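Long-range contacts in beta-mannosidase (Trichoderma harzianum, PDB 4CVU), which probably hydrolyses terminal beta-linked mannose from the non-reducing ends of oligosaccharides, as a glycoside hydrolase of family 2: residues Gly386-Pro391 against Leu704-Asn709; Met418-Ser423 against Trp444-Phe449. All coordinates share one frame; numbering follows the deposited sequence.

Contact 1 of 2, residues Gly386-Pro391 against Leu704-Asn709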
ATOM      1  N   GLY A 386     -23.210   8.103  25.737  1.00 33.35           N
ATOM      2  CA  GLY A 386     -22.343   8.441  24.604  1.00 34.74           C
ATOM      3  C   GLY A 386     -20.939   7.910  24.781  1.00 34.95           C
ATOM      4  O   GLY A 386     -20.760   6.736  25.203  1.00 33.28           O
ATOM      5  N   ALA A 387     -19.960   8.750  24.406  1.00 33.70           N
ATOM      6  CA  ALA A 387     -18.538   8.331  24.287  1.00 33.94           C
ATOM      7  C   ALA A 387     -17.570   9.514  24.327  1.00 32.22           C
ATOM      8  O   ALA A 387     -18.010  10.661  24.403  1.00 33.43           O
ATOM      9  CB  ALA A 387     -18.309   7.521  23.020  1.00 33.69           C
ATOM     10  N   ASN A 388     -16.263   9.222  24.282  1.00 32.05           N
ATOM     11  CA  ASN A 388     -15.215  10.249  24.281  1.00 32.08           C
ATOM     12  C   ASN A 388     -14.765  10.544  22.844  1.00 31.58           C
ATOM     13  O   ASN A 388     -14.401   9.656  22.115  1.00 31.49           O
ATOM     14  CB  ASN A 388     -14.043   9.785  25.082  1.00 32.43           C
ATOM     15  CG  ASN A 388     -14.357   9.755  26.593  1.00 32.72           C
ATOM     16  OD1 ASN A 388     -13.971  10.675  27.337  1.00 33.55           O
ATOM     17  ND2 ASN A 388     -15.030   8.738  27.037  1.00 32.78           N
ATOM     18  N   LEU A 389     -14.837  11.785  22.463  1.00 31.57           N
ATOM     19  CA  LEU A 389     -14.419  12.241  21.135  1.00 31.21           C
ATOM     20  C   LEU A 389     -12.964  12.664  21.210  1.00 31.76           C
ATOM     21  O   LEU A 389     -12.600  13.562  21.983  1.00 32.68           O
ATOM     22  CB  LEU A 389     -15.273  13.423  20.725  1.00 31.98           C
ATOM     23  CG  LEU A 389     -14.862  14.076  19.398  1.00 32.03           C
ATOM     24  CD1 LEU A 389     -15.151  13.114  18.271  1.00 32.84           C
ATOM     25  CD2 LEU A 389     -15.611  15.385  19.235  1.00 33.13           C
ATOM     26  N   ILE A 390     -12.130  12.032  20.399  1.00 30.88           N
ATOM     27  CA  ILE A 390     -10.734  12.414  20.249  1.00 30.30           C
ATOM     28  C   ILE A 390     -10.582  13.096  18.875  1.00 31.38           C
ATOM     29  O   ILE A 390     -11.499  13.038  18.048  1.00 31.30           O
ATOM     30  CB  ILE A 390      -9.774  11.219  20.383  1.00 30.15           C
ATOM     31  CG1 ILE A 390      -9.987  10.223  19.252  1.00 29.84           C
ATOM     32  CG2 ILE A 390      -9.937  10.542  21.755  1.00 30.92           C
ATOM     33  CD1 ILE A 390      -8.718   9.578  18.764  1.00 30.92           C
ATOM     34  N   PRO A 391      -9.470  13.784  18.645  1.00 32.38           N
ATOM     35  CA  PRO A 391      -9.350  14.445  17.325  1.00 33.51           C
ATOM     36  C   PRO A 391      -9.470  13.429  16.197  1.00 33.47           C
ATOM     37  O   PRO A 391      -8.789  12.413  16.220  1.00 35.07           O
ATOM     38  CB  PRO A 391      -7.957  15.055  17.359  1.00 33.11           C
ATOM     39  CG  PRO A 391      -7.651  15.189  18.817  1.00 32.86           C
ATOM     40  CD  PRO A 391      -8.303  14.050  19.507  1.00 31.75           C
ATOM     41  N   LEU A 704     -20.243   7.070  29.243  1.00 32.26           N
ATOM     42  CA  LEU A 704     -19.451   7.554  28.081  1.00 33.14           C
ATOM     43  C   LEU A 704     -18.300   6.607  27.836  1.00 33.34           C
ATOM     44  O   LEU A 704     -17.263   6.665  28.505  1.00 34.82           O
ATOM     45  CB  LEU A 704     -18.920   8.976  28.323  1.00 32.55           C
ATOM     46  CG  LEU A 704     -19.913  10.051  28.761  1.00 32.63           C
ATOM     47  CD1 LEU A 704     -19.226  11.375  29.075  1.00 32.95           C
ATOM     48  CD2 LEU A 704     -21.011  10.266  27.748  1.00 32.83           C
ATOM     49  N   TYR A 705     -18.461   5.706  26.892  1.00 33.90           N
ATOM     50  CA  TYR A 705     -17.396   4.743  26.644  1.00 34.31           C
ATOM     51  C   TYR A 705     -16.134   5.371  26.030  1.00 35.04           C
ATOM     52  O   TYR A 705     -16.168   6.426  25.356  1.00 33.81           O
ATOM     53  CB  TYR A 705     -17.920   3.533  25.865  1.00 34.43           C
ATOM     54  CG  TYR A 705     -18.265   3.721  24.371  1.00 34.04           C
ATOM     55  CD1 TYR A 705     -17.272   3.862  23.419  1.00 33.97           C
ATOM     56  CD2 TYR A 705     -19.591   3.689  23.932  1.00 34.42           C
ATOM     57  CE1 TYR A 705     -17.595   3.974  22.055  1.00 33.97           C
ATOM     58  CE2 TYR A 705     -19.914   3.799  22.584  1.00 34.16           C
ATOM     59  CZ  TYR A 705     -18.917   3.941  21.652  1.00 33.86           C
ATOM     60  OH  TYR A 705     -19.223   4.055  20.299  1.00 35.97           O
ATOM     61  N   TRP A 706     -15.011   4.715  26.300  1.00 34.84           N
ATOM     62  CA  TRP A 706     -13.720   5.083  25.715  1.00 34.25           C
ATOM     63  C   TRP A 706     -13.458   4.122  24.555  1.00 34.81           C
ATOM     64  O   TRP A 706     -13.284   2.925  24.795  1.00 32.48           O
ATOM     65  CB  TRP A 706     -12.577   5.011  26.771  1.00 34.38           C
ATOM     66  CG  TRP A 706     -11.363   5.572  26.134  1.00 35.13           C
ATOM     67  CD1 TRP A 706     -10.485   4.909  25.365  1.00 35.22           C
ATOM     68  CD2 TRP A 706     -11.006   6.960  26.043  1.00 35.58           C
ATOM     69  NE1 TRP A 706      -9.573   5.756  24.825  1.00 34.91           N
ATOM     70  CE2 TRP A 706      -9.865   7.034  25.231  1.00 35.60           C
ATOM     71  CE3 TRP A 706     -11.515   8.128  26.602  1.00 35.28           C
ATOM     72  CZ2 TRP A 706      -9.236   8.210  24.958  1.00 35.46           C
ATOM     73  CZ3 TRP A 706     -10.895   9.324  26.319  1.00 35.21           C
ATOM     74  CH2 TRP A 706      -9.759   9.359  25.494  1.00 35.87           C
ATOM     75  N   GLN A 707     -13.412   4.554  23.287  1.00 33.62           N
ATOM     76  CA  GLN A 707     -13.483   5.915  22.808  1.00 33.93           C
ATOM     77  C   GLN A 707     -14.347   5.858  21.555  1.00 32.56           C
ATOM     78  O   GLN A 707     -14.568   4.773  20.997  1.00 31.56           O
ATOM     79  CB  GLN A 707     -12.090   6.446  22.429  1.00 33.44           C
ATOM     80  CG  GLN A 707     -11.372   5.617  21.379  1.00 33.96           C
ATOM     81  CD  GLN A 707      -9.874   5.850  21.299  1.00 34.30           C
ATOM     82  OE1 GLN A 707      -9.127   5.404  22.158  1.00 34.00           O
ATOM     83  NE2 GLN A 707      -9.423   6.525  20.239  1.00 33.11           N
ATOM     84  N   LEU A 708     -14.891   6.997  21.143  1.00 32.28           N
ATOM     85  CA  LEU A 708     -15.804   6.981  20.028  1.00 33.39           C
ATOM     86  C   LEU A 708     -15.035   6.584  18.803  1.00 34.63           C
ATOM     87  O   LEU A 708     -15.451   5.690  18.062  1.00 36.53           O
ATOM     88  CB  LEU A 708     -16.452   8.363  19.813  1.00 33.50           C
ATOM     89  CG  LEU A 708     -17.182   8.572  18.451  1.00 32.45           C
ATOM     90  CD1 LEU A 708     -18.464   7.794  18.401  1.00 32.82           C
ATOM     91  CD2 LEU A 708     -17.518  10.013  18.267  1.00 32.70           C
ATOM     92  N   ASN A 709     -13.912   7.274  18.577  1.00 35.02           N
ATOM     93  CA  ASN A 709     -13.364   7.374  17.224  1.00 33.78           C
ATOM     94  C   ASN A 709     -11.841   7.240  17.139  1.00 34.83           C
ATOM     95  O   ASN A 709     -11.155   7.350  18.168  1.00 34.01           O
ATOM     96  CB  ASN A 709     -13.821   8.688  16.590  1.00 32.95           C
ATOM     97  CG  ASN A 709     -13.239   9.903  17.289  1.00 32.98           C
ATOM     98  OD1 ASN A 709     -13.339  10.030  18.508  1.00 32.87           O
ATOM     99  ND2 ASN A 709     -12.625  10.805  16.523  1.00 33.73           N
TER
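Asn709 pairs its side-chain amide with the backbone of Ile390, copying a peptide edge where the sheet has ended. Its OD1 takes the N-H of Ile390 at 3.0 Å on an in-plane lone pair, and its ND2 returns a bond to Ile390 O at 2.9 Å. An alanine here would probably leave this N and O of Ile390 without their mates and the chain beyond the strand less firmly held. Tyr705 O is gripped twice by Asn388: by its backbone N at 3.0 Å and, from above the carbonyl plane, by ND2 at 3.1 Å. Asn388 OD1 turns instead to Arg420. A bond from Leu708 N to Asn388 O (2.9 Å) follows the cis peptide between Trp706 and Gln707. Outward, the small Ala387 CB sits 3.7 Å from the Tyr705 ring centroid, squarely over one face, while Asn388 CG lies 3.3 Å from Trp706 CE3. Ile390 CG2 packs on the same indole. Parallel pairing of strands 380-389 and 702-705 is consistent with closure of the family's (beta/alpha)8 barrel; Asn388 reinforces that pairing at Tyr705 O, while the amide of Asn709 carries backbone-like bonding on to Ile390, beyond the end of strand 380-389.

Contact 2 of 2, residues Met418-Ser423 against Trp444-Phe449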
ATOM      1  N   MET A 418     -24.670  12.728  24.381  1.00 32.56           N
ATOM      2  CA  MET A 418     -23.489  13.438  24.870  1.00 33.26           C
ATOM      3  C   MET A 418     -22.206  12.860  24.279  1.00 31.90           C
ATOM      4  O   MET A 418     -22.115  11.641  24.055  1.00 31.95           O
ATOM      5  CB  MET A 418     -23.416  13.341  26.423  1.00 32.99           C
ATOM      6  CG  MET A 418     -22.308  14.161  27.049  1.00 33.62           C
ATOM      7  SD  MET A 418     -22.325  14.055  28.872  1.00 35.31           S
ATOM      8  CE  MET A 418     -23.465  15.348  29.292  1.00 34.52           C
ATOM      9  N   LEU A 419     -21.261  13.763  23.981  1.00 32.72           N
ATOM     10  CA  LEU A 419     -19.863  13.453  23.800  1.00 32.56           C
ATOM     11  C   LEU A 419     -19.036  14.195  24.832  1.00 34.25           C
ATOM     12  O   LEU A 419     -19.279  15.388  25.128  1.00 36.42           O
ATOM     13  CB  LEU A 419     -19.351  13.820  22.376  1.00 32.52           C
ATOM     14  CG  LEU A 419     -20.020  13.138  21.201  1.00 31.56           C
ATOM     15  CD1 LEU A 419     -19.636  13.805  19.881  1.00 32.82           C
ATOM     16  CD2 LEU A 419     -19.674  11.675  21.145  1.00 32.10           C
ATOM     17  N   ARG A 420     -18.013  13.525  25.357  1.00 33.62           N
ATOM     18  CA  ARG A 420     -16.979  14.204  26.080  1.00 34.36           C
ATOM     19  C   ARG A 420     -15.870  14.574  25.135  1.00 34.14           C
ATOM     20  O   ARG A 420     -15.237  13.682  24.578  1.00 34.37           O
ATOM     21  CB  ARG A 420     -16.400  13.329  27.186  1.00 33.12           C
ATOM     22  CG  ARG A 420     -15.082  13.862  27.701  1.00 33.28           C
ATOM     23  CD  ARG A 420     -14.787  13.268  29.060  1.00 32.67           C
ATOM     24  NE  ARG A 420     -13.474  13.671  29.557  1.00 33.89           N
ATOM     25  CZ  ARG A 420     -12.442  12.867  29.806  1.00 34.56           C
ATOM     26  NH1 ARG A 420     -12.489  11.560  29.592  1.00 37.18           N
ATOM     27  NH2 ARG A 420     -11.330  13.389  30.283  1.00 37.66           N
ATOM     28  N   VAL A 421     -15.638  15.871  24.972  1.00 34.20           N
ATOM     29  CA  VAL A 421     -14.579  16.379  24.127  1.00 35.14           C
ATOM     30  C   VAL A 421     -13.282  16.357  24.951  1.00 34.79           C
ATOM     31  O   VAL A 421     -12.960  17.284  25.686  1.00 35.39           O
ATOM     32  CB  VAL A 421     -14.882  17.783  23.562  1.00 35.56           C
ATOM     33  CG1 VAL A 421     -13.833  18.187  22.537  1.00 36.43           C
ATOM     34  CG2 VAL A 421     -16.237  17.812  22.924  1.00 35.26           C
ATOM     35  N   TRP A 422     -12.555  15.260  24.775  1.00 35.20           N
ATOM     36  CA  TRP A 422     -11.409  14.870  25.553  1.00 35.20           C
ATOM     37  C   TRP A 422     -10.237  15.842  25.452  1.00 35.43           C
ATOM     38  O   TRP A 422      -9.932  16.327  24.374  1.00 34.10           O
ATOM     39  CB  TRP A 422     -10.973  13.472  25.055  1.00 35.47           C
ATOM     40  CG  TRP A 422      -9.681  12.980  25.663  1.00 33.91           C
ATOM     41  CD1 TRP A 422      -9.545  12.358  26.878  1.00 33.63           C
ATOM     42  CD2 TRP A 422      -8.376  13.074  25.106  1.00 32.73           C
ATOM     43  NE1 TRP A 422      -8.224  12.031  27.091  1.00 33.50           N
ATOM     44  CE2 TRP A 422      -7.485  12.475  26.025  1.00 33.59           C
ATOM     45  CE3 TRP A 422      -7.854  13.632  23.927  1.00 33.56           C
ATOM     46  CZ2 TRP A 422      -6.101  12.415  25.802  1.00 33.39           C
ATOM     47  CZ3 TRP A 422      -6.494  13.558  23.695  1.00 33.55           C
ATOM     48  CH2 TRP A 422      -5.628  12.965  24.631  1.00 33.76           C
ATOM     49  N   SER A 423      -9.574  16.113  26.573  1.00 35.40           N
ATOM     50  CA  SER A 423      -8.315  16.901  26.549  1.00 35.29           C
ATOM     51  C   SER A 423      -7.134  15.935  26.648  1.00 34.29           C
ATOM     52  O   SER A 423      -7.181  15.021  27.469  1.00 34.85           O
ATOM     53  CB  SER A 423      -8.287  17.939  27.692  1.00 35.21           C
ATOM     54  OG  SER A 423      -8.459  17.319  28.987  1.00 36.76           O
ATOM     55  N   TRP A 444     -19.556  17.920  26.613  1.00 33.19           N
ATOM     56  CA  TRP A 444     -18.802  18.147  27.798  1.00 34.71           C
ATOM     57  C   TRP A 444     -17.406  18.526  27.353  1.00 35.15           C
ATOM     58  O   TRP A 444     -16.720  17.694  26.879  1.00 36.54           O
ATOM     59  CB  TRP A 444     -18.819  16.873  28.618  1.00 35.41           C
ATOM     60  CG  TRP A 444     -17.684  16.564  29.526  1.00 36.67           C
ATOM     61  CD1 TRP A 444     -16.453  17.141  29.597  1.00 36.61           C
ATOM     62  CD2 TRP A 444     -17.709  15.591  30.554  1.00 36.89           C
ATOM     63  NE1 TRP A 444     -15.714  16.563  30.568  1.00 37.43           N
ATOM     64  CE2 TRP A 444     -16.456  15.605  31.179  1.00 37.04           C
ATOM     65  CE3 TRP A 444     -18.648  14.665  30.962  1.00 37.12           C
ATOM     66  CZ2 TRP A 444     -16.134  14.754  32.232  1.00 38.10           C
ATOM     67  CZ3 TRP A 444     -18.331  13.831  32.023  1.00 37.02           C
ATOM     68  CH2 TRP A 444     -17.092  13.865  32.620  1.00 37.05           C
ATOM     69  N   SER A 445     -16.967  19.739  27.629  1.00 33.91           N
ATOM     70  CA  SER A 445     -15.751  20.269  27.112  1.00 35.15           C
ATOM     71  C   SER A 445     -14.659  20.462  28.136  1.00 37.15           C
ATOM     72  O   SER A 445     -14.935  20.513  29.326  1.00 35.49           O
ATOM     73  CB  SER A 445     -16.000  21.557  26.333  1.00 35.48           C
ATOM     74  OG  SER A 445     -17.041  21.330  25.447  1.00 34.33           O
ATOM     75  N   GLU A 446     -13.424  20.520  27.651  1.00 36.86           N
ATOM     76  CA  GLU A 446     -12.269  20.515  28.551  1.00 37.18           C
ATOM     77  C   GLU A 446     -11.200  21.490  28.091  1.00 36.91           C
ATOM     78  O   GLU A 446     -11.102  21.814  26.908  1.00 36.77           O
ATOM     79  CB  GLU A 446     -11.704  19.087  28.693  1.00 37.47           C
ATOM     80  CG  GLU A 446     -12.729  18.127  29.309  1.00 39.26           C
ATOM     81  CD  GLU A 446     -12.192  16.772  29.801  1.00 39.93           C
ATOM     82  OE1 GLU A 446     -11.053  16.366  29.533  1.00 41.06           O
ATOM     83  OE2 GLU A 446     -12.968  16.079  30.471  1.00 41.52           O
ATOM     84  N   PHE A 447     -10.409  21.971  29.045  1.00 38.04           N
ATOM     85  CA  PHE A 447      -9.237  22.781  28.746  1.00 37.70           C
ATOM     86  C   PHE A 447      -8.042  21.882  28.385  1.00 37.56           C
ATOM     87  O   PHE A 447      -7.935  20.761  28.887  1.00 35.14           O
ATOM     88  CB  PHE A 447      -8.882  23.679  29.942  1.00 39.23           C
ATOM     89  CG  PHE A 447      -9.982  24.640  30.367  1.00 39.66           C
ATOM     90  CD1 PHE A 447     -10.917  25.130  29.474  1.00 39.25           C
ATOM     91  CD2 PHE A 447     -10.035  25.083  31.685  1.00 40.78           C
ATOM     92  CE1 PHE A 447     -11.890  26.015  29.881  1.00 41.04           C
ATOM     93  CE2 PHE A 447     -11.010  25.978  32.102  1.00 41.75           C
ATOM     94  CZ  PHE A 447     -11.949  26.441  31.194  1.00 40.38           C
ATOM     95  N   GLN A 448      -7.107  22.371  27.548  1.00 36.24           N
ATOM     96  CA  GLN A 448      -6.090  21.471  26.974  1.00 35.02           C
ATOM     97  C   GLN A 448      -4.952  21.097  27.925  1.00 36.09           C
ATOM     98  O   GLN A 448      -3.819  21.500  27.765  1.00 36.53           O
ATOM     99  CB  GLN A 448      -5.596  22.022  25.623  1.00 36.41           C
ATOM    100  CG  GLN A 448      -6.727  22.350  24.660  1.00 35.43           C
ATOM    101  CD  GLN A 448      -7.694  21.202  24.467  1.00 35.96           C
ATOM    102  OE1 GLN A 448      -7.286  20.063  24.332  1.00 37.03           O
ATOM    103  NE2 GLN A 448      -8.979  21.499  24.422  1.00 36.20           N
ATOM    104  N   PHE A 449      -5.271  20.326  28.952  1.00 36.29           N
ATOM    105  CA  PHE A 449      -4.281  19.870  29.889  1.00 37.63           C
ATOM    106  C   PHE A 449      -4.563  18.389  30.225  1.00 37.90           C
ATOM    107  O   PHE A 449      -5.695  18.039  30.553  1.00 36.27           O
ATOM    108  CB  PHE A 449      -4.335  20.708  31.169  1.00 39.12           C
ATOM    109  CG  PHE A 449      -4.090  22.171  30.948  1.00 38.90           C
ATOM    110  CD1 PHE A 449      -2.794  22.693  31.005  1.00 39.44           C
ATOM    111  CD2 PHE A 449      -5.154  23.037  30.703  1.00 37.61           C
ATOM    112  CE1 PHE A 449      -2.579  24.068  30.824  1.00 38.40           C
ATOM    113  CE2 PHE A 449      -4.941  24.382  30.504  1.00 39.03           C
ATOM    114  CZ  PHE A 449      -3.639  24.901  30.563  1.00 37.78           C
TER
HETATM  115  O   HOH W   1     -10.614  19.030  23.636  1.00 38.47           O
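Strands 418-421 and 442-446 are the two strands of a beta-alpha-beta unit joined through helix 430-439, and they run parallel with Arg420 beside Trp444. Two backbone bonds tie them: Trp444 N to Leu419 O and Val421 N to Trp444 O. Beyond the ladder, Glu446 gathers the polar groups. Arg420 grips its carboxylate side-on: NE meets OE2 at 2.6 Å from above the carboxylate plane, and NH2 reaches OE1 at 3.1 Å on its syn lone pair. The guanidinium and carboxylate planes are turned 53° apart, so the salt bridge is not coplanar. Trp444 NE1 adds a bond to the anti lone pair of OE2 at 2.8 Å, while the hydroxyl of Ser423 donates to OE1 at 2.8 Å on the anti side. Each carboxylate oxygen thus has two good donors, a grip that would hold the group against rotation and probably favour its charged form. Arginine suits this place because its chain, with CG anti to the backbone N and CD extended beyond it (chi2 161°), lays CD over one face of the indole, 3.6 Å from Trp444 CE2. Met418 SD approaches the edge of the same ring. Farther along, a water bridges Trp422 O and Gln448 NE2. Outside this pair, Arg420 NH1 forms a salt bridge with Glu594. Trp444 also packs on Cys483 and Met485 of strand 481-485, the next strand of the sheet, and Phe447 and Phe449 lean on helix 458-475.

Overall arrangement
Both contacts are buried near the centre of the chain and belong to one mixed sheet, whose strands pair in parallel at both contacts and in which strands 380-389 and 418-421 are neighbours. Contact 1 joins strands whose segments lie 313 residues apart in sequence, whereas contact 2 pairs the strands of a local beta-alpha-beta unit. Their chemistry differs accordingly: contact 1 relies on neutral asparagine amides that double or prolong backbone pairing, contact 2 on an ion pair set against an indole. A probable backbone bond from Leu389 N to Arg420 O and packing of Trp706 edge-to-face with Trp422 connect the two. Leu704 of contact 1 also touches Met418, Arg420 and Trp444, giving the charged cluster an apolar neighbour.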